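Local coordinates for membrane protein implicated in regulation of membrane protease activity (Corynebacterium glutamicum ATCC 13032, PDB 3CP0) that is of uncharacterised function but, as a soluble NfeD-like domain of the OB clan, is probably involved in regulating membrane protease activity, at residues W49-F60 with I69-K80. Numbering follows the deposited sequence. Where two conformers were deposited one is given.
Sequences WSARSMDPTHTF and IDIQGTTAIVWK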
loop_
_atom_site.group_PDB
_atom_site.type_symbol
_atom_site.label_atom_id
_atom_site.label_comp_id
_atom_site.label_asym_id
_atom_site.label_seq_id
_atom_site.Cartn_x
_atom_site.Cartn_y
_atom_site.Cartn_z
ATOM N N TRP A 49 -0.303 -7.692 -2.452
ATOM C CA TRP A 49 0.253 -6.735 -3.398
ATOM C C TRP A 49 1.531 -6.128 -2.834
ATOM O O TRP A 49 1.617 -5.777 -1.663
ATOM C CB TRP A 49 -0.735 -5.566 -3.609
ATOM C CG TRP A 49 -1.844 -5.951 -4.434
ATOM C CD1 TRP A 49 -2.897 -6.764 -4.094
ATOM C CD2 TRP A 49 -2.058 -5.548 -5.782
ATOM N NE1 TRP A 49 -3.763 -6.883 -5.176
ATOM C CE2 TRP A 49 -3.249 -6.172 -6.226
ATOM C CE3 TRP A 49 -1.343 -4.737 -6.659
ATOM C CZ2 TRP A 49 -3.743 -6.009 -7.540
ATOM C CZ3 TRP A 49 -1.834 -4.551 -7.951
ATOM C CH2 TRP A 49 -3.024 -5.185 -8.375
ATOM N N SER A 50 2.499 -5.900 -3.718
ATOM C CA SER A 50 3.637 -5.036 -3.367
ATOM C C SER A 50 3.146 -3.640 -3.069
ATOM O O SER A 50 2.207 -3.133 -3.715
ATOM C CB SER A 50 4.601 -4.956 -4.534
ATOM O OG SER A 50 5.217 -6.253 -4.774
ATOM N N ALA A 51 3.842 -2.948 -2.161
ATOM C CA ALA A 51 3.454 -1.579 -1.793
ATOM C C ALA A 51 4.681 -0.743 -1.438
ATOM O O ALA A 51 5.713 -1.289 -1.006
ATOM C CB ALA A 51 2.466 -1.583 -0.596
ATOM N N ARG A 52 4.575 0.558 -1.684
ATOM C CA ARG A 52 5.611 1.529 -1.322
ATOM C C ARG A 52 4.896 2.706 -0.662
ATOM O O ARG A 52 3.722 2.964 -0.930
ATOM C CB ARG A 52 6.322 2.054 -2.581
ATOM C CG ARG A 52 7.261 1.044 -3.273
ATOM C CD ARG A 52 8.026 0.102 -2.335
ATOM N NE ARG A 52 8.748 -0.942 -3.094
ATOM C CZ ARG A 52 8.446 -2.243 -3.120
ATOM N NH1 ARG A 52 7.444 -2.767 -2.423
ATOM N NH2 ARG A 52 9.190 -3.057 -3.853
ATOM N N SER A 53 5.615 3.432 0.190
ATOM C CA SER A 53 5.018 4.619 0.809
ATOM C C SER A 53 4.959 5.753 -0.198
ATOM O O SER A 53 5.823 5.864 -1.076
ATOM C CB SER A 53 5.845 5.015 2.020
ATOM O OG SER A 53 5.669 4.018 2.993
HETATM N N MSE A 54 3.904 6.566 -0.101
HETATM C CA MSE A 54 3.825 7.773 -0.913
HETATM C C MSE A 54 4.992 8.747 -0.595
HETATM O O MSE A 54 5.529 9.401 -1.488
HETATM C CB MSE A 54 2.471 8.469 -0.627
HETATM C CG MSE A 54 2.317 9.735 -1.451
HETATM SE SE MSE A 54 0.811 10.731 -0.758
HETATM C CE MSE A 54 1.792 11.498 0.718
ATOM N N ASP A 55 5.359 8.810 0.687
ATOM C CA ASP A 55 6.525 9.610 1.140
ATOM C C ASP A 55 7.550 8.599 1.647
ATOM O O ASP A 55 7.305 7.912 2.658
ATOM C CB ASP A 55 6.084 10.564 2.236
ATOM C CG ASP A 55 7.245 11.467 2.726
ATOM O OD1 ASP A 55 8.427 11.036 2.698
ATOM O OD2 ASP A 55 6.956 12.602 3.150
ATOM N N PRO A 56 8.684 8.474 0.952
ATOM C CA PRO A 56 9.635 7.412 1.319
ATOM C C PRO A 56 10.287 7.586 2.703
ATOM O O PRO A 56 11.023 6.688 3.132
ATOM C CB PRO A 56 10.724 7.524 0.236
ATOM C CG PRO A 56 10.688 8.990 -0.164
ATOM C CD PRO A 56 9.179 9.258 -0.205
ATOM N N THR A 57 10.073 8.706 3.386
ATOM C CA THR A 57 10.599 8.789 4.765
ATOM C C THR A 57 9.648 8.151 5.790
ATOM O O THR A 57 9.985 8.061 6.991
ATOM C CB THR A 57 10.920 10.222 5.173
ATOM O OG1 THR A 57 9.703 10.980 5.232
ATOM C CG2 THR A 57 11.810 10.882 4.125
ATOM N N HIS A 58 8.438 7.772 5.369
ATOM C CA HIS A 58 7.455 7.316 6.344
ATOM C C HIS A 58 7.271 5.815 6.234
ATOM O O HIS A 58 6.952 5.345 5.156
ATOM C CB HIS A 58 6.111 8.042 6.103
ATOM C CG HIS A 58 5.057 7.741 7.118
ATOM N ND1 HIS A 58 4.664 8.653 8.053
ATOM C CD2 HIS A 58 4.301 6.636 7.349
ATOM C CE1 HIS A 58 3.742 8.156 8.847
ATOM N NE2 HIS A 58 3.508 6.919 8.452
ATOM N N THR A 59 7.422 5.075 7.326
ATOM C CA THR A 59 7.216 3.632 7.273
ATOM C C THR A 59 5.863 3.316 7.940
ATOM O O THR A 59 5.506 3.907 8.991
ATOM C CB THR A 59 8.357 2.920 8.051
ATOM O OG1 THR A 59 9.594 3.152 7.360
ATOM C CG2 THR A 59 8.137 1.422 8.115
ATOM N N PHE A 60 5.124 2.397 7.326
ATOM C CA PHE A 60 3.884 1.859 7.878
ATOM C C PHE A 60 4.193 0.464 8.382
ATOM O O PHE A 60 4.593 -0.431 7.604
ATOM C CB PHE A 60 2.782 1.830 6.780
ATOM C CG PHE A 60 2.378 3.187 6.335
ATOM C CD1 PHE A 60 1.488 3.933 7.097
ATOM C CD2 PHE A 60 2.875 3.714 5.144
ATOM C CE1 PHE A 60 1.093 5.220 6.689
ATOM C CE2 PHE A 60 2.515 4.997 4.711
ATOM C CZ PHE A 60 1.610 5.738 5.479
ATOM N N ILE A 69 -3.382 5.176 -2.725
ATOM C CA ILE A 69 -3.632 6.459 -3.404
ATOM C C ILE A 69 -3.125 6.556 -4.841
ATOM O O ILE A 69 -3.329 7.521 -5.533
ATOM C CB ILE A 69 -3.181 7.691 -2.480
ATOM C CG1 ILE A 69 -1.718 7.556 -2.048
ATOM C CG2 ILE A 69 -4.064 7.760 -1.250
ATOM C CD1 ILE A 69 -0.753 7.640 -3.193
ATOM N N ASP A 70 -2.435 5.515 -5.253
ATOM C CA ASP A 70 -1.930 5.413 -6.634
ATOM C C ASP A 70 -1.501 3.982 -6.878
ATOM O O ASP A 70 -1.303 3.220 -5.962
ATOM C CB ASP A 70 -0.769 6.385 -6.828
ATOM C CG ASP A 70 -0.431 6.588 -8.321
ATOM O OD1 ASP A 70 -1.198 6.146 -9.234
ATOM O OD2 ASP A 70 0.680 7.118 -8.523
ATOM N N ILE A 71 -1.407 3.603 -8.145
ATOM C CA ILE A 71 -0.867 2.281 -8.504
ATOM C C ILE A 71 0.151 2.593 -9.586
ATOM O O ILE A 71 -0.166 3.310 -10.571
ATOM C CB ILE A 71 -1.934 1.368 -9.088
ATOM C CG1 ILE A 71 -3.001 0.943 -8.070
ATOM C CG2 ILE A 71 -1.262 0.087 -9.708
ATOM C CD1 ILE A 71 -2.707 -0.252 -7.176
ATOM N N GLN A 72 1.363 2.060 -9.433
ATOM C CA GLN A 72 2.386 2.220 -10.463
ATOM C C GLN A 72 2.772 0.823 -10.966
ATOM O O GLN A 72 3.454 0.090 -10.259
ATOM C CB GLN A 72 3.597 2.945 -9.886
ATOM C CG GLN A 72 3.295 4.339 -9.289
ATOM C CD GLN A 72 4.510 4.987 -8.618
ATOM O OE1 GLN A 72 5.571 4.365 -8.464
ATOM N NE2 GLN A 72 4.354 6.259 -8.212
ATOM N N GLY A 73 2.323 0.453 -12.166
ATOM C CA GLY A 73 2.467 -0.969 -12.664
ATOM C C GLY A 73 1.590 -1.860 -11.792
ATOM O O GLY A 73 0.355 -1.789 -11.859
ATOM N N THR A 74 2.200 -2.685 -10.944
ATOM C CA THR A 74 1.473 -3.551 -10.045
ATOM C C THR A 74 1.873 -3.255 -8.589
ATOM O O THR A 74 1.783 -4.149 -7.716
ATOM C CB THR A 74 1.669 -5.023 -10.342
ATOM O OG1 THR A 74 3.067 -5.315 -10.566
ATOM C CG2 THR A 74 0.877 -5.425 -11.597
ATOM N N THR A 75 2.335 -2.028 -8.357
ATOM C CA THR A 75 2.746 -1.635 -7.004
ATOM C C THR A 75 1.756 -0.626 -6.459
ATOM O O THR A 75 1.511 0.402 -7.106
ATOM C CB THR A 75 4.135 -0.934 -7.051
ATOM O OG1 THR A 75 5.065 -1.863 -7.616
ATOM C CG2 THR A 75 4.613 -0.560 -5.660
ATOM N N ALA A 76 1.206 -0.934 -5.308
ATOM C CA ALA A 76 0.321 -0.010 -4.664
ATOM C C ALA A 76 1.154 1.077 -3.954
ATOM O O ALA A 76 2.104 0.772 -3.204
ATOM C CB ALA A 76 -0.522 -0.775 -3.633
ATOM N N ILE A 77 0.785 2.334 -4.168
ATOM C CA ILE A 77 1.424 3.418 -3.442
ATOM C C ILE A 77 0.419 3.856 -2.375
ATOM O O ILE A 77 -0.756 4.201 -2.665
ATOM C CB ILE A 77 1.727 4.647 -4.364
ATOM C CG1 ILE A 77 2.459 4.257 -5.662
ATOM C CG2 ILE A 77 2.573 5.726 -3.658
ATOM C CD1 ILE A 77 3.679 3.393 -5.382
ATOM N N VAL A 78 0.893 3.808 -1.151
ATOM C CA VAL A 78 -0.023 3.958 0.017
ATOM C C VAL A 78 0.267 5.125 0.910
ATOM O O VAL A 78 1.427 5.620 1.016
ATOM C CB VAL A 78 -0.053 2.658 0.850
ATOM C CG1 VAL A 78 -0.437 1.434 -0.078
ATOM C CG2 VAL A 78 1.267 2.390 1.547
ATOM N N TRP A 79 -0.788 5.566 1.584
ATOM C CA TRP A 79 -0.639 6.645 2.562
ATOM C C TRP A 79 -1.581 6.404 3.738
ATOM O O TRP A 79 -2.189 5.330 3.882
ATOM C CB TRP A 79 -0.842 8.008 1.911
ATOM C CG TRP A 79 -0.340 9.184 2.747
ATOM C CD1 TRP A 79 -1.038 10.305 3.113
ATOM C CD2 TRP A 79 0.983 9.323 3.307
ATOM N NE1 TRP A 79 -0.231 11.144 3.905
ATOM C CE2 TRP A 79 1.009 10.563 4.027
ATOM C CE3 TRP A 79 2.139 8.530 3.269
ATOM C CZ2 TRP A 79 2.166 11.016 4.716
ATOM C CZ3 TRP A 79 3.284 8.989 3.985
ATOM C CH2 TRP A 79 3.275 10.216 4.656
ATOM N N LYS A 80 -1.650 7.388 4.618
ATOM C CA LYS A 80 -2.464 7.312 5.818
ATOM C C LYS A 80 -3.907 7.001 5.427
ATOM O O LYS A 80 -4.422 7.517 4.421
ATOM C CB LYS A 80 -2.362 8.671 6.517
ATOM C CG LYS A 80 -0.939 8.856 7.140
ATOM C CD LYS A 80 -0.834 10.251 7.742
ATOM C CE LYS A 80 0.580 10.494 8.351
ATOM N NZ LYS A 80 0.528 11.773 9.145
#
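The indole of W79, on strand 75-80, packs against M54, D55, H58 and F60 of the loop after strand 47-53, which meet it over a face and along its edge. Over one face lies the methyl of selenomethionine M54, with CE 3.5 Å from the centroid of the five-membered ring, a CH-pi contact; SE lies over the same ring at 4.3 Å from its centroid, adding a Met-aromatic contact. M54 reaches there because CG stands anti to the backbone N (chi1 -180°) and the chain then bends at chi3. The outer edge of the six-membered ring points at the face of H58 in a T-shaped pair, centroids 5.0 Å apart and planes at 63°, while D55 CB packs against CZ3 and CH2. F60 brings CZ to within 3.6 Å of W79 CE3, the two rings perpendicular. The imidazole of H58, which receives the W79 edge, also binds a zinc ion through ND1.

Next to this cluster, strands 49-53 and 75-80 run parallel, with A76 N donating to S50 O, R52 N to A76 O and V78 N to R52 O; the ladder continues one bond into the loop, where M54 N donates to V78 O at 2.9 Å. On one face A51 CB packs on V78 CG1 at 4.2 Å; on the other, R52 CG lies 3.9 Å from T75 CG2.

This parallel pairing of third and fifth strands is consistent with an OB-type barrel. Strand 75-80 runs between 47-53 and the antiparallel 65-72, where I69 and D70 form a classic beta bulge opposite I77. Beyond 47-53 comes strand 41-44, whose V42 touches W49 and A51, while V66 of strand 65-72 packs against F60 and V78.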